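Local coordinates for protein L-tyrosine isonitrile synthase (Pseudomonas aeruginosa, PDB 3E59) that forms the isonitrile group on L-tyrosine, taking its carbon from C2 of ribulose 5-phosphate, in paerucumarin biosynthesis, at residues A[66-78]-A[276-288]. Numbering follows the deposited sequence.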
loop_
_atom_site.group_PDB
_atom_site.type_symbol
_atom_site.label_atom_id
_atom_site.label_comp_id
_atom_site.label_asym_id
_atom_site.label_seq_id
_atom_site.Cartn_x
_atom_site.Cartn_y
_atom_site.Cartn_z
ATOM N N ALA A 66 3.241 -2.485 0.879
ATOM C CA ALA A 66 3.092 -1.034 0.706
ATOM C C ALA A 66 4.444 -0.319 0.787
ATOM O O ALA A 66 5.469 -0.940 1.063
ATOM C CB ALA A 66 2.151 -0.468 1.772
ATOM N N PHE A 67 4.423 0.994 0.556
ATOM C CA PHE A 67 5.606 1.854 0.653
ATOM C C PHE A 67 6.776 1.377 -0.224
ATOM O O PHE A 67 7.877 1.108 0.288
ATOM C CB PHE A 67 6.056 2.014 2.113
ATOM C CG PHE A 67 5.041 2.676 3.014
ATOM C CD1 PHE A 67 4.149 1.900 3.787
ATOM C CD2 PHE A 67 5.010 4.065 3.144
ATOM C CE1 PHE A 67 3.228 2.512 4.649
ATOM C CE2 PHE A 67 4.092 4.685 3.987
ATOM C CZ PHE A 67 3.203 3.909 4.748
ATOM N N PRO A 68 6.544 1.254 -1.545
ATOM C CA PRO A 68 7.607 0.774 -2.440
ATOM C C PRO A 68 8.678 1.822 -2.747
ATOM O O PRO A 68 9.872 1.539 -2.664
ATOM C CB PRO A 68 6.844 0.406 -3.726
ATOM C CG PRO A 68 5.671 1.307 -3.743
ATOM C CD PRO A 68 5.284 1.500 -2.273
ATOM N N ALA A 69 8.232 3.011 -3.141
ATOM C CA ALA A 69 9.089 4.113 -3.550
ATOM C C ALA A 69 8.127 5.162 -4.010
ATOM O O ALA A 69 6.976 4.852 -4.318
ATOM C CB ALA A 69 10.007 3.716 -4.712
ATOM N N LYS A 70 8.590 6.406 -4.052
ATOM C CA LYS A 70 7.784 7.491 -4.591
ATOM C C LYS A 70 7.537 7.275 -6.095
ATOM O O LYS A 70 8.373 6.683 -6.794
ATOM C CB LYS A 70 8.493 8.823 -4.335
ATOM C CG LYS A 70 7.646 9.887 -3.625
ATOM C CD LYS A 70 7.420 9.596 -2.167
ATOM C CE LYS A 70 7.006 10.853 -1.410
ATOM N NZ LYS A 70 5.643 10.809 -0.815
ATOM N N SER A 71 6.382 7.725 -6.589
ATOM C CA SER A 71 6.152 7.796 -8.039
ATOM C C SER A 71 7.324 8.506 -8.735
ATOM O O SER A 71 7.837 9.507 -8.213
ATOM C CB SER A 71 4.843 8.533 -8.324
ATOM O OG SER A 71 4.810 9.065 -9.641
ATOM N N PRO A 72 7.747 8.004 -9.923
ATOM C CA PRO A 72 8.873 8.638 -10.624
ATOM C C PRO A 72 8.485 9.950 -11.293
ATOM O O PRO A 72 9.343 10.646 -11.820
ATOM C CB PRO A 72 9.254 7.599 -11.682
ATOM C CG PRO A 72 7.960 6.868 -11.964
ATOM C CD PRO A 72 7.214 6.839 -10.662
ATOM N N ASN A 73 7.197 10.270 -11.276
ATOM C CA ASN A 73 6.678 11.478 -11.899
ATOM C C ASN A 73 6.836 12.672 -10.951
ATOM O O ASN A 73 6.156 12.732 -9.919
ATOM C CB ASN A 73 5.199 11.269 -12.273
ATOM C CG ASN A 73 4.619 12.413 -13.097
ATOM O OD1 ASN A 73 5.196 13.505 -13.175
ATOM N ND2 ASN A 73 3.465 12.164 -13.725
ATOM N N PRO A 74 7.705 13.646 -11.316
ATOM C CA PRO A 74 7.924 14.817 -10.453
ATOM C C PRO A 74 6.689 15.710 -10.329
ATOM O O PRO A 74 6.646 16.588 -9.471
ATOM C CB PRO A 74 9.063 15.584 -11.154
ATOM C CG PRO A 74 9.594 14.663 -12.224
ATOM C CD PRO A 74 8.498 13.713 -12.559
ATOM N N GLY A 75 5.700 15.497 -11.187
ATOM C CA GLY A 75 4.470 16.272 -11.125
ATOM C C GLY A 75 3.472 15.738 -10.118
ATOM O O GLY A 75 2.468 16.399 -9.845
ATOM N N LYS A 76 3.737 14.544 -9.579
ATOM C CA LYS A 76 2.813 13.859 -8.648
ATOM C C LYS A 76 3.272 13.918 -7.182
ATOM O O LYS A 76 2.453 13.893 -6.267
ATOM C CB LYS A 76 2.608 12.385 -9.044
ATOM C CG LYS A 76 1.932 12.138 -10.395
ATOM C CD LYS A 76 0.991 10.902 -10.386
ATOM C CE LYS A 76 1.586 9.696 -9.684
ATOM N NZ LYS A 76 0.780 8.447 -9.863
ATOM N N VAL A 77 4.585 13.999 -6.982
ATOM C CA VAL A 77 5.199 13.967 -5.660
ATOM C C VAL A 77 6.153 15.147 -5.490
ATOM O O VAL A 77 6.571 15.753 -6.486
ATOM C CB VAL A 77 5.950 12.624 -5.415
ATOM C CG1 VAL A 77 4.975 11.466 -5.373
ATOM C CG2 VAL A 77 7.034 12.392 -6.470
ATOM N N LEU A 78 6.489 15.479 -4.239
ATOM C CA LEU A 78 7.422 16.592 -3.959
ATOM C C LEU A 78 8.876 16.238 -4.267
ATOM O O LEU A 78 9.614 17.058 -4.804
ATOM C CB LEU A 78 7.309 17.068 -2.509
ATOM C CG LEU A 78 6.031 17.782 -2.066
ATOM C CD1 LEU A 78 5.900 17.665 -0.569
ATOM C CD2 LEU A 78 6.036 19.238 -2.489
ATOM N N ASP A 276 -10.002 6.436 -2.697
ATOM C CA ASP A 276 -9.679 5.153 -2.038
ATOM C C ASP A 276 -8.459 4.438 -2.614
ATOM O O ASP A 276 -7.897 3.565 -1.953
ATOM C CB ASP A 276 -10.880 4.191 -2.073
ATOM C CG ASP A 276 -11.997 4.617 -1.143
ATOM O OD1 ASP A 276 -11.937 4.311 0.076
ATOM O OD2 ASP A 276 -12.947 5.255 -1.645
ATOM N N TRP A 277 -8.079 4.775 -3.849
ATOM C CA TRP A 277 -6.869 4.233 -4.475
ATOM C C TRP A 277 -5.578 5.028 -4.169
ATOM O O TRP A 277 -4.470 4.578 -4.496
ATOM C CB TRP A 277 -7.058 4.122 -6.006
ATOM C CG TRP A 277 -8.037 3.049 -6.394
ATOM C CD1 TRP A 277 -9.360 3.212 -6.698
ATOM C CD2 TRP A 277 -7.771 1.642 -6.494
ATOM N NE1 TRP A 277 -9.930 1.997 -6.989
ATOM C CE2 TRP A 277 -8.978 1.015 -6.874
ATOM C CE3 TRP A 277 -6.628 0.854 -6.318
ATOM C CZ2 TRP A 277 -9.080 -0.375 -7.065
ATOM C CZ3 TRP A 277 -6.728 -0.537 -6.524
ATOM C CH2 TRP A 277 -7.950 -1.128 -6.889
ATOM N N LEU A 278 -5.719 6.207 -3.567
ATOM C CA LEU A 278 -4.572 7.093 -3.394
ATOM C C LEU A 278 -3.732 6.671 -2.200
ATOM O O LEU A 278 -4.266 6.391 -1.128
ATOM C CB LEU A 278 -5.014 8.558 -3.238
ATOM C CG LEU A 278 -3.908 9.631 -3.262
ATOM C CD1 LEU A 278 -3.059 9.547 -4.540
ATOM C CD2 LEU A 278 -4.524 11.028 -3.130
ATOM N N THR A 279 -2.418 6.640 -2.410
ATOM C CA THR A 279 -1.454 6.307 -1.379
ATOM C C THR A 279 -0.387 7.424 -1.271
ATOM O O THR A 279 -0.182 8.171 -2.230
ATOM C CB THR A 279 -0.798 4.957 -1.659
ATOM O OG1 THR A 279 -0.103 5.031 -2.903
ATOM C CG2 THR A 279 -1.856 3.821 -1.716
ATOM N N PRO A 280 0.259 7.560 -0.091
ATOM C CA PRO A 280 1.227 8.649 0.156
ATOM C C PRO A 280 2.434 8.726 -0.791
ATOM O O PRO A 280 2.980 9.809 -0.977
ATOM C CB PRO A 280 1.673 8.416 1.600
ATOM C CG PRO A 280 1.253 7.031 1.956
ATOM C CD PRO A 280 0.056 6.724 1.113
ATOM N N TRP A 281 2.824 7.613 -1.407
ATOM C CA TRP A 281 3.936 7.630 -2.364
ATOM C C TRP A 281 3.514 8.057 -3.777
ATOM O O TRP A 281 4.345 8.108 -4.674
ATOM C CB TRP A 281 4.696 6.302 -2.381
ATOM C CG TRP A 281 3.824 5.068 -2.502
ATOM C CD1 TRP A 281 3.556 4.355 -3.645
ATOM C CD2 TRP A 281 3.126 4.400 -1.441
ATOM N NE1 TRP A 281 2.720 3.295 -3.361
ATOM C CE2 TRP A 281 2.438 3.296 -2.019
ATOM C CE3 TRP A 281 3.013 4.622 -0.059
ATOM C CZ2 TRP A 281 1.644 2.418 -1.260
ATOM C CZ3 TRP A 281 2.217 3.745 0.703
ATOM C CH2 TRP A 281 1.544 2.662 0.095
ATOM N N HIS A 282 2.225 8.360 -3.951
ATOM C CA HIS A 282 1.660 8.853 -5.216
ATOM C C HIS A 282 0.998 10.220 -5.041
ATOM O O HIS A 282 0.397 10.736 -5.968
ATOM C CB HIS A 282 0.631 7.860 -5.777
ATOM C CG HIS A 282 1.242 6.643 -6.391
ATOM N ND1 HIS A 282 1.654 6.604 -7.704
ATOM C CD2 HIS A 282 1.524 5.427 -5.871
ATOM C CE1 HIS A 282 2.152 5.408 -7.974
ATOM N NE2 HIS A 282 2.089 4.677 -6.875
ATOM N N GLY A 283 1.125 10.811 -3.855
ATOM C CA GLY A 283 0.502 12.098 -3.570
ATOM C C GLY A 283 1.238 12.933 -2.540
ATOM O O GLY A 283 2.415 12.689 -2.248
ATOM N N VAL A 284 0.542 13.935 -2.006
ATOM C CA VAL A 284 1.131 14.887 -1.049
ATOM C C VAL A 284 0.204 15.109 0.129
ATOM O O VAL A 284 -1.021 15.101 -0.027
ATOM C CB VAL A 284 1.463 16.281 -1.679
ATOM C CG1 VAL A 284 2.588 16.181 -2.691
ATOM C CG2 VAL A 284 0.224 16.932 -2.298
ATOM N N ALA A 285 0.797 15.307 1.302
ATOM C CA ALA A 285 0.036 15.685 2.490
ATOM C C ALA A 285 -0.376 17.136 2.338
ATOM O O ALA A 285 0.392 17.956 1.838
ATOM C CB ALA A 285 0.872 15.485 3.752
ATOM N N VAL A 286 -1.609 17.443 2.725
ATOM C CA VAL A 286 -2.136 18.802 2.595
ATOM C C VAL A 286 -2.778 19.218 3.904
ATOM O O VAL A 286 -3.667 18.531 4.408
ATOM C CB VAL A 286 -3.192 18.942 1.446
ATOM C CG1 VAL A 286 -3.692 20.378 1.346
ATOM C CG2 VAL A 286 -2.619 18.490 0.107
ATOM N N ASN A 287 -2.316 20.343 4.445
ATOM C CA ASN A 287 -2.927 20.952 5.615
ATOM C C ASN A 287 -4.031 21.896 5.133
ATOM O O ASN A 287 -3.751 22.897 4.481
ATOM C CB ASN A 287 -1.862 21.708 6.416
ATOM C CG ASN A 287 -2.295 22.033 7.850
ATOM O OD1 ASN A 287 -1.486 22.496 8.644
ATOM N ND2 ASN A 287 -3.558 21.798 8.176
ATOM N N THR A 288 -5.284 21.553 5.424
ATOM C CA THR A 288 -6.428 22.338 4.954
ATOM C C THR A 288 -7.523 22.333 5.998
ATOM O O THR A 288 -8.076 21.278 6.314
ATOM C CB THR A 288 -6.997 21.800 3.617
HETATM O O HOH W 1 5.043 14.087 -2.167
#
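In this isocyanide synthase, the loop after strand 60-64 of the parallel sheet lies across one face of Trp281, a buried indole that joins this loop to the turn before strand 284-287 of the mixed sheet. Pro68 and the backbone of Phe67 cover that face. The CD of Pro68 makes a CH-pi contact 3.4 Å from the centroid of the five-membered ring of Trp281, close to the ring normal, while Thr279 OG1 of the same turn lies over the opposite face. The Phe67 ring takes CZ3 of Trp281 over its centre, the two planes inclined at 47°; helices 84-103 and 127-144 pack around that phenyl group. CG of Trp281 lies between its own backbone N and carbonyl carbon (chi1 49°), which puts the indole face against Phe67 N and Pro68 CD. The backbones are joined by Ser71 N, which donates to Trp281 O at 2.8 Å in a nearly straight bond. Lys70 bends so that NZ reaches Pro280 O, a weak bond beside its salt bridge to Glu86. Farther along, an ST turn at Ser71 and an Asx turn at Asn73 reverse the loop and bring back Lys76. Its NZ forms a salt bridge with Asp209, which also bonds Ser71 OG, and donates to ND1 of His282 at 3.0 Å, 15° out of the imidazole plane. Nearer the strand, a water accepts from Leu78 N at 2.9 Å and donates to Gly283 O.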